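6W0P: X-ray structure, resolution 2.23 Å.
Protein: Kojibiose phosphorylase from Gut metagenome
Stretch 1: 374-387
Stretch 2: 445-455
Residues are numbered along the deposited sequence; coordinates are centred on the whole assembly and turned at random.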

# COMPACT_ATOMS: atom_id res chain seq x y z
N PHE A 374 27.93 8.30 -11.24
CA PHE A 374 27.16 7.95 -10.03
C PHE A 374 26.37 6.68 -10.34
O PHE A 374 26.31 5.80 -9.46
CB PHE A 374 26.24 9.07 -9.54
CG PHE A 374 25.15 8.53 -8.66
CD1 PHE A 374 25.42 8.05 -7.39
CD2 PHE A 374 23.85 8.44 -9.14
CE1 PHE A 374 24.41 7.55 -6.59
CE2 PHE A 374 22.85 7.91 -8.34
CZ PHE A 374 23.13 7.47 -7.07
N ARG A 375 25.75 6.61 -11.52
CA ARG A 375 24.89 5.47 -11.95
C ARG A 375 25.76 4.26 -12.29
O ARG A 375 25.36 3.14 -11.98
CB ARG A 375 24.00 5.86 -13.13
CG ARG A 375 23.03 6.99 -12.81
CD ARG A 375 22.04 6.67 -11.69
NE ARG A 375 20.92 7.62 -11.68
CZ ARG A 375 19.84 7.55 -10.91
NH1 ARG A 375 19.69 6.57 -10.04
NH2 ARG A 375 18.90 8.47 -11.01
N TYR A 376 26.90 4.46 -12.94
CA TYR A 376 27.84 3.35 -13.22
C TYR A 376 28.23 2.72 -11.89
O TYR A 376 28.24 1.49 -11.77
CB TYR A 376 29.08 3.77 -14.01
CG TYR A 376 29.95 2.58 -14.29
CD1 TYR A 376 29.64 1.69 -15.30
CD2 TYR A 376 30.98 2.25 -13.41
CE1 TYR A 376 30.39 0.53 -15.49
CE2 TYR A 376 31.73 1.10 -13.59
CZ TYR A 376 31.43 0.23 -14.62
OH TYR A 376 32.19 -0.89 -14.77
N ASN A 377 28.48 3.55 -10.88
CA ASN A 377 29.05 3.08 -9.59
C ASN A 377 27.94 2.50 -8.71
O ASN A 377 28.28 2.03 -7.61
CB ASN A 377 29.86 4.18 -8.90
CG ASN A 377 31.15 4.49 -9.62
OD1 ASN A 377 31.86 3.58 -10.05
ND2 ASN A 377 31.48 5.77 -9.74
N THR A 378 26.67 2.55 -9.14
CA THR A 378 25.51 1.93 -8.44
C THR A 378 24.87 0.89 -9.37
O THR A 378 23.70 0.52 -9.11
CB THR A 378 24.48 2.97 -7.97
OG1 THR A 378 24.26 3.93 -9.01
CG2 THR A 378 24.93 3.66 -6.71
N LEU A 379 25.61 0.40 -10.37
CA LEU A 379 25.17 -0.71 -11.26
C LEU A 379 24.82 -1.96 -10.44
O LEU A 379 23.82 -2.60 -10.76
CB LEU A 379 26.26 -1.04 -12.29
CG LEU A 379 25.94 -0.67 -13.74
CD1 LEU A 379 27.02 -1.20 -14.68
CD2 LEU A 379 24.57 -1.19 -14.16
N GLU A 380 25.62 -2.33 -9.44
CA GLU A 380 25.41 -3.61 -8.71
C GLU A 380 24.06 -3.55 -7.97
O GLU A 380 23.27 -4.53 -8.05
CB GLU A 380 26.60 -3.93 -7.80
CG GLU A 380 27.82 -4.37 -8.60
CD GLU A 380 27.68 -5.73 -9.29
OE1 GLU A 380 27.05 -6.64 -8.70
OE2 GLU A 380 28.17 -5.87 -10.43
N GLU A 381 23.78 -2.42 -7.33
CA GLU A 381 22.48 -2.16 -6.64
C GLU A 381 21.31 -2.27 -7.64
O GLU A 381 20.26 -2.82 -7.26
CB GLU A 381 22.49 -0.79 -5.98
CG GLU A 381 23.40 -0.75 -4.76
CD GLU A 381 24.89 -0.62 -5.03
OE1 GLU A 381 25.29 -0.35 -6.19
OE2 GLU A 381 25.63 -0.81 -4.07
N ALA A 382 21.51 -1.78 -8.86
CA ALA A 382 20.48 -1.78 -9.92
C ALA A 382 20.23 -3.22 -10.38
O ALA A 382 19.07 -3.55 -10.77
CB ALA A 382 20.88 -0.87 -11.06
N LYS A 383 21.26 -4.06 -10.35
CA LYS A 383 21.14 -5.49 -10.76
C LYS A 383 20.39 -6.27 -9.68
O LYS A 383 19.56 -7.13 -10.04
CB LYS A 383 22.50 -6.11 -11.05
CG LYS A 383 23.08 -5.72 -12.41
CD LYS A 383 24.58 -5.68 -12.41
CE LYS A 383 25.22 -6.93 -12.98
NZ LYS A 383 26.70 -6.79 -12.93
N ALA A 384 20.63 -5.96 -8.40
CA ALA A 384 19.90 -6.58 -7.27
C ALA A 384 18.43 -6.14 -7.34
O ALA A 384 17.54 -6.98 -7.08
CB ALA A 384 20.58 -6.23 -5.96
N ARG A 385 18.18 -4.89 -7.76
CA ARG A 385 16.81 -4.35 -7.88
C ARG A 385 16.06 -5.10 -8.97
O ARG A 385 14.88 -5.41 -8.75
CB ARG A 385 16.80 -2.85 -8.19
CG ARG A 385 15.40 -2.23 -8.24
CD ARG A 385 14.53 -2.52 -7.03
NE ARG A 385 13.14 -2.11 -7.24
CZ ARG A 385 12.10 -2.37 -6.44
NH1 ARG A 385 12.24 -3.09 -5.34
NH2 ARG A 385 10.91 -1.93 -6.77
N ALA A 386 16.69 -5.34 -10.13
CA ALA A 386 16.08 -6.10 -11.24
C ALA A 386 15.66 -7.49 -10.72
O ALA A 386 14.52 -7.91 -11.03
CB ALA A 386 17.03 -6.19 -12.42
N LYS A 387 16.52 -8.14 -9.93
CA LYS A 387 16.23 -9.47 -9.32
C LYS A 387 15.05 -9.37 -8.36
O LYS A 387 14.16 -10.23 -8.46
CB LYS A 387 17.50 -10.09 -8.71
CG LYS A 387 18.50 -10.54 -9.77
CD LYS A 387 19.69 -11.36 -9.25
CE LYS A 387 20.51 -11.96 -10.39
NZ LYS A 387 21.64 -12.79 -9.89
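Stretch 2 445-455: IEMLVEISKFL

The apolar centre of the contact is formed by Met447 of stretch 2, which packs against Tyr376 and Leu379. Met447 CG lies 3.6 Å from Tyr376 CD1 and 4.2 Å from Leu379 CD1; chi2 is t and chi3 p (87°), and Met447 CE lies 3.4 Å from Tyr376 N and 3.7 Å from Arg375 CB. The thioether meets the tyrosine ring at its edge, with Met447 SD 5.2 Å from the centroid of the Tyr376 ring. Further along, Ala386 CB sits 3.9 Å from Phe454 CD1; here the CA atoms of Ala386 and Phe454 are 6.5 Å apart, much as those of Tyr376 and Met447 are at 6.6 Å.

Stretch 2 is helical throughout, from Ile445 to Leu455. Stretch 1 leaves one helix after Tyr376, passes through a type I turn from Tyr376 to Leu379, and enters a second helix that begins at Leu379 and continues beyond Lys387. This second helix and that of stretch 2 point the same way, nearly parallel at 10°, with axes 11.0 Å apart at closest approach. At the start of the second helix, Leu379 points toward stretch 2: Leu379 CD2 reaches to 4.1 Å from Glu450 CB, and Leu379 CD1 to 3.8 Å from Glu446 OE2.

Polar groups border this packing. Tyr376, in chi1 t, extends its hydroxyl to Glu446, and Tyr376 OH donates a 2.7 Å hydrogen bond to Glu446 OE1. Lys383 NZ forms a long salt bridge to Glu450 OE2, at 3.9 Å, and a shorter one of 3.0 Å to Glu380 OE2 within its own helix. A water bridges the two helices: it accepts from Lys383 NZ (2.7 Å) and donates to Glu446 OE2 (2.6 Å) and Glu450 OE2 (2.9 Å), joining the lysine to both carboxylates.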

# COMPACT_ATOMS: atom_id res chain seq x y z
N ILE A 445 28.95 1.27 -22.61
CA ILE A 445 28.46 0.02 -23.25
C ILE A 445 27.94 -0.91 -22.16
O ILE A 445 26.83 -1.39 -22.30
CB ILE A 445 29.58 -0.61 -24.10
CG1 ILE A 445 30.09 0.38 -25.16
CG2 ILE A 445 29.13 -1.93 -24.71
CD1 ILE A 445 31.35 -0.06 -25.87
N GLU A 446 28.72 -1.12 -21.10
CA GLU A 446 28.33 -2.01 -19.98
C GLU A 446 26.96 -1.59 -19.43
O GLU A 446 26.07 -2.47 -19.32
CB GLU A 446 29.38 -2.02 -18.88
CG GLU A 446 29.11 -3.12 -17.86
CD GLU A 446 30.01 -3.10 -16.65
OE1 GLU A 446 31.06 -2.44 -16.71
OE2 GLU A 446 29.64 -3.73 -15.63
N MET A 447 26.79 -0.30 -19.12
CA MET A 447 25.54 0.29 -18.58
C MET A 447 24.39 0.06 -19.56
O MET A 447 23.29 -0.25 -19.09
CB MET A 447 25.67 1.79 -18.34
CG MET A 447 26.65 2.12 -17.26
SD MET A 447 26.99 3.86 -17.20
CE MET A 447 25.67 4.37 -16.10
N LEU A 448 24.65 0.21 -20.86
CA LEU A 448 23.60 0.09 -21.90
C LEU A 448 23.17 -1.38 -22.05
O LEU A 448 21.94 -1.63 -22.28
CB LEU A 448 24.12 0.64 -23.23
CG LEU A 448 24.35 2.16 -23.28
CD1 LEU A 448 24.84 2.55 -24.67
CD2 LEU A 448 23.08 2.94 -22.94
N VAL A 449 24.11 -2.33 -21.95
CA VAL A 449 23.80 -3.78 -22.11
C VAL A 449 22.98 -4.20 -20.89
O VAL A 449 21.95 -4.87 -21.07
CB VAL A 449 25.08 -4.63 -22.29
CG1 VAL A 449 24.83 -6.12 -22.06
CG2 VAL A 449 25.69 -4.40 -23.67
N GLU A 450 23.40 -3.79 -19.70
CA GLU A 450 22.70 -4.14 -18.44
C GLU A 450 21.27 -3.57 -18.47
O GLU A 450 20.36 -4.32 -18.11
CB GLU A 450 23.47 -3.67 -17.20
CG GLU A 450 24.80 -4.39 -17.01
CD GLU A 450 24.75 -5.88 -16.72
OE1 GLU A 450 23.63 -6.42 -16.53
OE2 GLU A 450 25.83 -6.51 -16.71
N ILE A 451 21.09 -2.30 -18.88
CA ILE A 451 19.73 -1.67 -18.91
C ILE A 451 18.88 -2.41 -19.95
O ILE A 451 17.73 -2.75 -19.62
CB ILE A 451 19.78 -0.16 -19.19
CG1 ILE A 451 20.44 0.61 -18.05
CG2 ILE A 451 18.39 0.37 -19.49
CD1 ILE A 451 20.97 1.94 -18.47
N SER A 452 19.43 -2.68 -21.13
CA SER A 452 18.72 -3.42 -22.21
C SER A 452 18.29 -4.80 -21.69
O SER A 452 17.15 -5.17 -21.92
CB SER A 452 19.54 -3.49 -23.47
OG SER A 452 19.83 -2.17 -23.91
N LYS A 453 19.17 -5.53 -21.00
CA LYS A 453 18.84 -6.85 -20.39
C LYS A 453 17.61 -6.74 -19.48
O LYS A 453 16.71 -7.60 -19.57
CB LYS A 453 20.03 -7.36 -19.58
CG LYS A 453 21.07 -8.09 -20.41
CD LYS A 453 22.34 -8.42 -19.64
CE LYS A 453 22.15 -9.31 -18.43
NZ LYS A 453 23.28 -9.14 -17.48
N PHE A 454 17.55 -5.72 -18.61
CA PHE A 454 16.38 -5.50 -17.73
C PHE A 454 15.13 -5.27 -18.58
O PHE A 454 14.11 -5.91 -18.33
CB PHE A 454 16.62 -4.35 -16.76
CG PHE A 454 15.38 -3.91 -16.05
CD1 PHE A 454 14.69 -4.78 -15.23
CD2 PHE A 454 14.90 -2.61 -16.21
CE1 PHE A 454 13.54 -4.37 -14.57
CE2 PHE A 454 13.75 -2.21 -15.55
CZ PHE A 454 13.08 -3.08 -14.73
N LEU A 455 15.23 -4.40 -19.58
CA LEU A 455 14.06 -3.98 -20.41
C LEU A 455 13.53 -5.21 -21.16
O LEU A 455 12.29 -5.30 -21.31
CB LEU A 455 14.47 -2.86 -21.35
CG LEU A 455 14.68 -1.49 -20.71
CD1 LEU A 455 15.01 -0.44 -21.76
CD2 LEU A 455 13.47 -1.05 -19.89
O HOH W 1 27.87 -5.42 -14.89